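Long-range contacts in beta-microseminoprotein (Homo sapiens, PDB 3IX0), which is secreted by the prostate into seminal plasma, forms homodimers, interacts with PI16 and probably binds immunoglobulins: residues B[26-31]-B[40-45]; B[54-59]-B[73-78]. All blocks are in the same frame, centred on the assembly; numbering follows the deposited sequence.

Contact 1: residues B[26-31]-B[40-45]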
loop_
_atom_site.group_PDB
_atom_site.type_symbol
_atom_site.label_atom_id
_atom_site.label_comp_id
_atom_site.label_asym_id
_atom_site.label_seq_id
_atom_site.Cartn_x
_atom_site.Cartn_y
_atom_site.Cartn_z
ATOM N N HIS B 26 -10.987 16.312 10.885
ATOM C CA HIS B 26 -10.334 15.353 11.742
ATOM C C HIS B 26 -9.163 15.978 12.463
ATOM O O HIS B 26 -8.434 16.787 11.905
ATOM C CB HIS B 26 -9.844 14.157 10.923
ATOM C CG HIS B 26 -10.916 13.510 10.113
ATOM N ND1 HIS B 26 -11.511 12.318 10.492
ATOM C CD2 HIS B 26 -11.524 13.877 8.964
ATOM C CE1 HIS B 26 -12.422 11.988 9.610
ATOM N NE2 HIS B 26 -12.456 12.913 8.662
ATOM N N PRO B 27 -8.976 15.586 13.716
ATOM C CA PRO B 27 -7.877 16.085 14.540
ATOM C C PRO B 27 -6.522 15.656 13.978
ATOM O O PRO B 27 -6.384 14.562 13.408
ATOM C CB PRO B 27 -8.126 15.412 15.902
ATOM C CG PRO B 27 -9.550 14.933 15.858
ATOM C CD PRO B 27 -9.826 14.617 14.427
ATOM N N ILE B 28 -5.528 16.525 14.132
ATOM C CA ILE B 28 -4.164 16.182 13.759
ATOM C C ILE B 28 -3.823 14.909 14.512
ATOM O O ILE B 28 -4.184 14.761 15.672
ATOM C CB ILE B 28 -3.172 17.319 14.111
ATOM C CG1 ILE B 28 -3.542 18.599 13.370
ATOM C CG2 ILE B 28 -1.774 16.952 13.707
ATOM C CD1 ILE B 28 -3.310 18.502 11.880
ATOM N N ASN B 29 -3.163 13.988 13.827
ATOM C CA ASN B 29 -2.812 12.665 14.355
ATOM C C ASN B 29 -3.952 11.682 14.609
ATOM O O ASN B 29 -3.792 10.737 15.380
ATOM C CB ASN B 29 -1.916 12.777 15.592
ATOM C CG ASN B 29 -0.605 13.463 15.286
ATOM O OD1 ASN B 29 -0.051 13.306 14.196
ATOM N ND2 ASN B 29 -0.115 14.254 16.233
ATOM N N SER B 30 -5.090 11.871 13.956
ATOM C CA SER B 30 -6.180 10.901 14.125
ATOM C C SER B 30 -6.360 9.997 12.908
ATOM O O SER B 30 -6.028 10.385 11.778
ATOM C CB SER B 30 -7.497 11.602 14.452
ATOM O OG SER B 30 -8.056 12.164 13.280
ATOM N N GLU B 31 -6.904 8.805 13.151
ATOM C CA GLU B 31 -7.198 7.840 12.094
ATOM C C GLU B 31 -8.703 7.673 11.969
ATOM O O GLU B 31 -9.425 7.742 12.960
ATOM C CB GLU B 31 -6.523 6.493 12.393
ATOM C CG GLU B 31 -6.779 5.393 11.360
ATOM C CD GLU B 31 -8.092 4.630 11.585
ATOM O OE1 GLU B 31 -8.630 4.674 12.717
ATOM O OE2 GLU B 31 -8.585 3.978 10.631
ATOM N N CYS B 40 -7.651 6.115 6.650
ATOM C CA CYS B 40 -6.934 7.361 6.416
ATOM C C CYS B 40 -6.368 7.912 7.710
ATOM O O CYS B 40 -6.954 7.726 8.772
ATOM C CB CYS B 40 -7.887 8.408 5.829
ATOM S SG CYS B 40 -8.527 7.978 4.227
ATOM N N THR B 41 -5.254 8.632 7.610
ATOM C CA THR B 41 -4.646 9.264 8.765
ATOM C C THR B 41 -4.316 10.720 8.484
ATOM O O THR B 41 -3.762 11.050 7.444
ATOM C CB THR B 41 -3.369 8.510 9.203
ATOM O OG1 THR B 41 -3.663 7.114 9.347
ATOM C CG2 THR B 41 -2.834 9.060 10.539
ATOM N N CYS B 42 -4.682 11.590 9.419
ATOM C CA CYS B 42 -4.461 13.013 9.279
ATOM C C CYS B 42 -3.179 13.436 10.001
ATOM O O CYS B 42 -3.044 13.228 11.194
ATOM C CB CYS B 42 -5.640 13.772 9.877
ATOM S SG CYS B 42 -5.290 15.524 10.191
ATOM N N TYR B 43 -2.237 14.024 9.281
ATOM C CA TYR B 43 -1.049 14.577 9.927
ATOM C C TYR B 43 -0.937 16.056 9.656
ATOM O O TYR B 43 -1.546 16.607 8.716
ATOM C CB TYR B 43 0.254 13.933 9.418
ATOM C CG TYR B 43 0.299 12.431 9.490
ATOM C CD1 TYR B 43 -0.079 11.660 8.401
ATOM C CD2 TYR B 43 0.718 11.782 10.642
ATOM C CE1 TYR B 43 -0.049 10.282 8.459
ATOM C CE2 TYR B 43 0.752 10.399 10.706
ATOM C CZ TYR B 43 0.371 9.655 9.612
ATOM O OH TYR B 43 0.397 8.275 9.668
ATOM N N GLU B 44 -0.107 16.675 10.480
ATOM C CA GLU B 44 0.260 18.067 10.338
ATOM C C GLU B 44 0.429 18.435 8.863
ATOM O O GLU B 44 -0.256 19.314 8.358
ATOM C CB GLU B 44 1.555 18.307 11.116
ATOM C CG GLU B 44 1.788 19.730 11.540
ATOM C CD GLU B 44 0.715 20.241 12.475
ATOM O OE1 GLU B 44 0.065 21.259 12.134
ATOM O OE2 GLU B 44 0.524 19.624 13.544
ATOM N N THR B 45 1.307 17.734 8.152
ATOM C CA THR B 45 1.645 18.157 6.803
ATOM C C THR B 45 1.114 17.272 5.685
ATOM O O THR B 45 1.318 17.576 4.514
ATOM C CB THR B 45 3.164 18.269 6.637
ATOM O OG1 THR B 45 3.755 16.996 6.910
ATOM C CG2 THR B 45 3.714 19.308 7.607
HETATM O O HOH W 1 1.531 14.993 12.443
#

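Contact 2: residues B[54-59]-B[73-78]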
loop_
_atom_site.group_PDB
_atom_site.type_symbol
_atom_site.label_atom_id
_atom_site.label_comp_id
_atom_site.label_asym_id
_atom_site.label_seq_id
_atom_site.Cartn_x
_atom_site.Cartn_y
_atom_site.Cartn_z
ATOM N N SER B 54 -7.795 -6.638 0.720
ATOM C CA SER B 54 -6.855 -7.565 0.122
ATOM C C SER B 54 -7.462 -8.266 -1.113
ATOM O O SER B 54 -8.468 -8.967 -1.018
ATOM C CB SER B 54 -6.415 -8.598 1.158
ATOM O OG SER B 54 -5.170 -9.132 0.789
ATOM N N THR B 55 -6.839 -8.065 -2.266
ATOM C CA THR B 55 -7.315 -8.625 -3.531
ATOM C C THR B 55 -6.639 -9.955 -3.845
ATOM O O THR B 55 -5.428 -10.009 -4.010
ATOM C CB THR B 55 -7.016 -7.648 -4.696
ATOM O OG1 THR B 55 -7.513 -6.360 -4.358
ATOM C CG2 THR B 55 -7.660 -8.111 -6.006
ATOM N N PRO B 56 -7.422 -11.036 -3.932
ATOM C CA PRO B 56 -6.844 -12.328 -4.317
ATOM C C PRO B 56 -6.473 -12.301 -5.786
ATOM O O PRO B 56 -7.293 -11.910 -6.599
ATOM C CB PRO B 56 -8.004 -13.301 -4.115
ATOM C CG PRO B 56 -9.251 -12.391 -4.319
ATOM C CD PRO B 56 -8.861 -11.131 -3.618
ATOM N N VAL B 57 -5.263 -12.736 -6.118
ATOM C CA VAL B 57 -4.779 -12.673 -7.494
ATOM C C VAL B 57 -4.270 -14.031 -7.975
ATOM O O VAL B 57 -4.101 -14.255 -9.174
ATOM C CB VAL B 57 -3.685 -11.585 -7.671
ATOM C CG1 VAL B 57 -4.291 -10.195 -7.529
ATOM C CG2 VAL B 57 -2.550 -11.776 -6.649
ATOM N N GLY B 58 -4.045 -14.945 -7.040
ATOM C CA GLY B 58 -3.591 -16.273 -7.403
ATOM C C GLY B 58 -4.583 -17.350 -7.007
ATOM O O GLY B 58 -4.715 -17.704 -5.834
ATOM N N TYR B 59 -5.276 -17.874 -8.007
ATOM C CA TYR B 59 -6.210 -18.968 -7.820
ATOM C C TYR B 59 -6.619 -19.473 -9.198
ATOM O O TYR B 59 -6.263 -18.875 -10.212
ATOM C CB TYR B 59 -7.444 -18.500 -7.045
ATOM C CG TYR B 59 -8.143 -17.315 -7.680
ATOM C CD1 TYR B 59 -9.138 -17.502 -8.625
ATOM C CD2 TYR B 59 -7.805 -16.003 -7.331
ATOM C CE1 TYR B 59 -9.784 -16.433 -9.197
ATOM C CE2 TYR B 59 -8.448 -14.921 -7.904
ATOM C CZ TYR B 59 -9.435 -15.141 -8.837
ATOM O OH TYR B 59 -10.081 -14.084 -9.427
ATOM N N CYS B 73 -15.509 -5.280 3.483
ATOM C CA CYS B 73 -14.294 -4.834 2.826
ATOM C C CYS B 73 -13.381 -5.988 2.499
ATOM O O CYS B 73 -12.182 -5.921 2.773
ATOM C CB CYS B 73 -13.545 -3.852 3.721
ATOM S SG CYS B 73 -14.434 -2.366 3.929
ATOM N N LYS B 74 -13.934 -7.056 1.936
ATOM C CA LYS B 74 -13.098 -8.188 1.544
ATOM C C LYS B 74 -13.662 -8.973 0.366
ATOM O O LYS B 74 -14.820 -8.809 -0.016
ATOM C CB LYS B 74 -12.910 -9.142 2.731
ATOM C CG LYS B 74 -14.214 -9.820 3.189
ATOM C CD LYS B 74 -13.947 -11.103 3.971
ATOM C CE LYS B 74 -15.247 -11.856 4.244
ATOM N NZ LYS B 74 -15.043 -13.035 5.132
ATOM N N TYR B 75 -12.835 -9.850 -0.184
ATOM C CA TYR B 75 -13.266 -10.784 -1.217
ATOM C C TYR B 75 -13.462 -12.177 -0.657
ATOM O O TYR B 75 -12.781 -12.583 0.266
ATOM C CB TYR B 75 -12.203 -10.916 -2.291
ATOM C CG TYR B 75 -12.132 -9.773 -3.241
ATOM C CD1 TYR B 75 -11.261 -8.707 -3.011
ATOM C CD2 TYR B 75 -12.912 -9.758 -4.384
ATOM C CE1 TYR B 75 -11.178 -7.649 -3.902
ATOM C CE2 TYR B 75 -12.838 -8.698 -5.291
ATOM C CZ TYR B 75 -11.977 -7.656 -5.039
ATOM O OH TYR B 75 -11.915 -6.621 -5.927
ATOM N N ILE B 76 -14.383 -12.914 -1.253
ATOM C CA ILE B 76 -14.388 -14.352 -1.120
ATOM C C ILE B 76 -14.006 -14.918 -2.485
ATOM O O ILE B 76 -14.120 -14.232 -3.504
ATOM C CB ILE B 76 -15.756 -14.886 -0.658
ATOM C CG1 ILE B 76 -16.870 -14.448 -1.610
ATOM C CG2 ILE B 76 -16.052 -14.405 0.761
ATOM C CD1 ILE B 76 -18.126 -15.313 -1.512
ATOM N N VAL B 77 -13.510 -16.144 -2.496
ATOM C CA VAL B 77 -13.126 -16.803 -3.739
ATOM C C VAL B 77 -13.762 -18.176 -3.755
ATOM O O VAL B 77 -13.486 -19.008 -2.890
ATOM C CB VAL B 77 -11.620 -16.955 -3.882
ATOM C CG1 VAL B 77 -11.297 -17.601 -5.211
ATOM C CG2 VAL B 77 -10.929 -15.575 -3.743
ATOM N N VAL B 78 -14.615 -18.398 -4.752
ATOM C CA VAL B 78 -15.555 -19.497 -4.714
ATOM C C VAL B 78 -15.703 -20.175 -6.067
ATOM O O VAL B 78 -15.320 -19.637 -7.100
ATOM C CB VAL B 78 -16.924 -19.008 -4.211
ATOM C CG1 VAL B 78 -16.813 -18.525 -2.778
ATOM C CG2 VAL B 78 -17.455 -17.884 -5.084
HETATM O O HOH W 2 -9.851 -7.702 2.782
HETATM O O HOH W 3 -10.016 -9.648 0.919
HETATM O O HOH W 4 -9.550 -5.481 -5.538
#

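Contact 1: residues B[26-31]-B[40-45]
The carbonyl oxygen of Pro-27 is held by two donors of Ser-30 and also lies 3.5 Å from SG of Cys-42. Ser-30 N gives the closing bond of a type II beta turn that spans Pro-27 to Ser-30, while Ser-30 OG reaches Pro-27 O at 2.9 Å, in the carbonyl plane and on a lone pair. This turn leads into strand 31-33, an outermost strand of the four-stranded antiparallel sheet, and lies against the end of its neighbour, strand 38-42. Two backbone bonds make the junction. Asn-29 N donates to Cys-42 O at 2.7 Å, rather bent (132° at the hydrogen), whereas Cys-42 N meets Ser-30 O almost straight (173°). One step on, Glu-31 and Thr-41 form a non-hydrogen-bonded pair; their side chains share a sheet face and cross at about a right angle.

The sulfur of Cys-42 turns anti to its backbone N (chi1 164°), which places it beside the carbonyl oxygens of His-26 and Pro-27; it is disulfide-bonded to Cys-18. Ile-28 packs its CD1 against the Cys-42 SG at 4.0 Å and lays CG2 beside Glu-44, 3.5 Å from OE2; the other carboxylate oxygen, OE1, forms a salt bridge with Arg-16. An alanine in place of Ile-28 would probably open a gap beside the Cys-42 sulfur and leave the Glu-44 carboxylate freer to move on that side. Asn-29 crosses Tyr-43 at about a right angle, its amide plane steeply inclined to the ring. A water in the plane of that ring, at its edge, donates to Asn-29 OD1 at 2.9 Å and accepts from Glu-44 N at 3.1 Å.

Contact 2: residues B[54-59]-B[73-78]
Tyr-75 and Val-77 make the direct touches to the 54-59 segment, but the approach begins just before them, at Cys-73. Its carbonyl oxygen accepts from a water that in turn accepts from Ser-54 N at 3.1 Å. Cys-73, disulfide-bonded to Cys-37, forms a G1 beta bulge with Lys-74, both facing Lys-69 across the hairpin of strands 64-69 and 74-79. At Tyr-75 a second water accepts from the backbone N and donates to Ser-54 O.

The Tyr-75 side chain reaches across to the 54-59 segment. Ser-54 O stands at the edge of the Tyr-75 ring, near its plane, 3.4 Å from CD1 of that residue. Pro-56 crosses the tyrosine at about a right angle, with its CD 3.5 Å from Tyr-75 CD1, while Thr-55 runs alongside, pointing the same way. A third water joins Thr-55 OG1 to the phenol oxygen of Tyr-75, and Phe-68 meets the ring at an inclined angle.

Strands 55-58 and 74-78 belong to two separate two-stranded antiparallel sheets, the first paired with 91-93 and the second with 64-69. Their axes approach to 7.3 Å and run 37° apart in direction, and side chains and waters bridge them without a direct hydrogen bond.

At Val-77 the two methyls divide between two partners. CG2 of Val-77 slides past Pro-56, 3.6 Å from its CG. CG1, anti to the backbone N (chi1 -178°), sits over one face of Tyr-59 in a CH-pi contact, 4.2 Å from the ring centroid and 19° off the normal. Tyr-59 also forms a cation-pi contact with Lys-61, and the carbonyl carbon of Pro-56 lies in its ring plane, at the edge.

Overall arrangement
Contact 1 closes before contact 2 opens along the chain, and the two lie on opposite sides of its centre, with centres 30 Å apart and nearest atoms about 11 Å apart. Contact 1 belongs to the four-stranded sheet, whose strand order 1-4-3-2 is that of a Greek key; contact 2 joins the two smaller sheets formed by the later strands. Strand 46-51, which follows contact 1, leads on to strand 55-58 of contact 2. A covalent tie also connects the halves: the disulfide of Cys-73 to Cys-37, just ahead of strand 38-42. Neither contact touches the partner chain, so both lie within a single subunit of the homodimer.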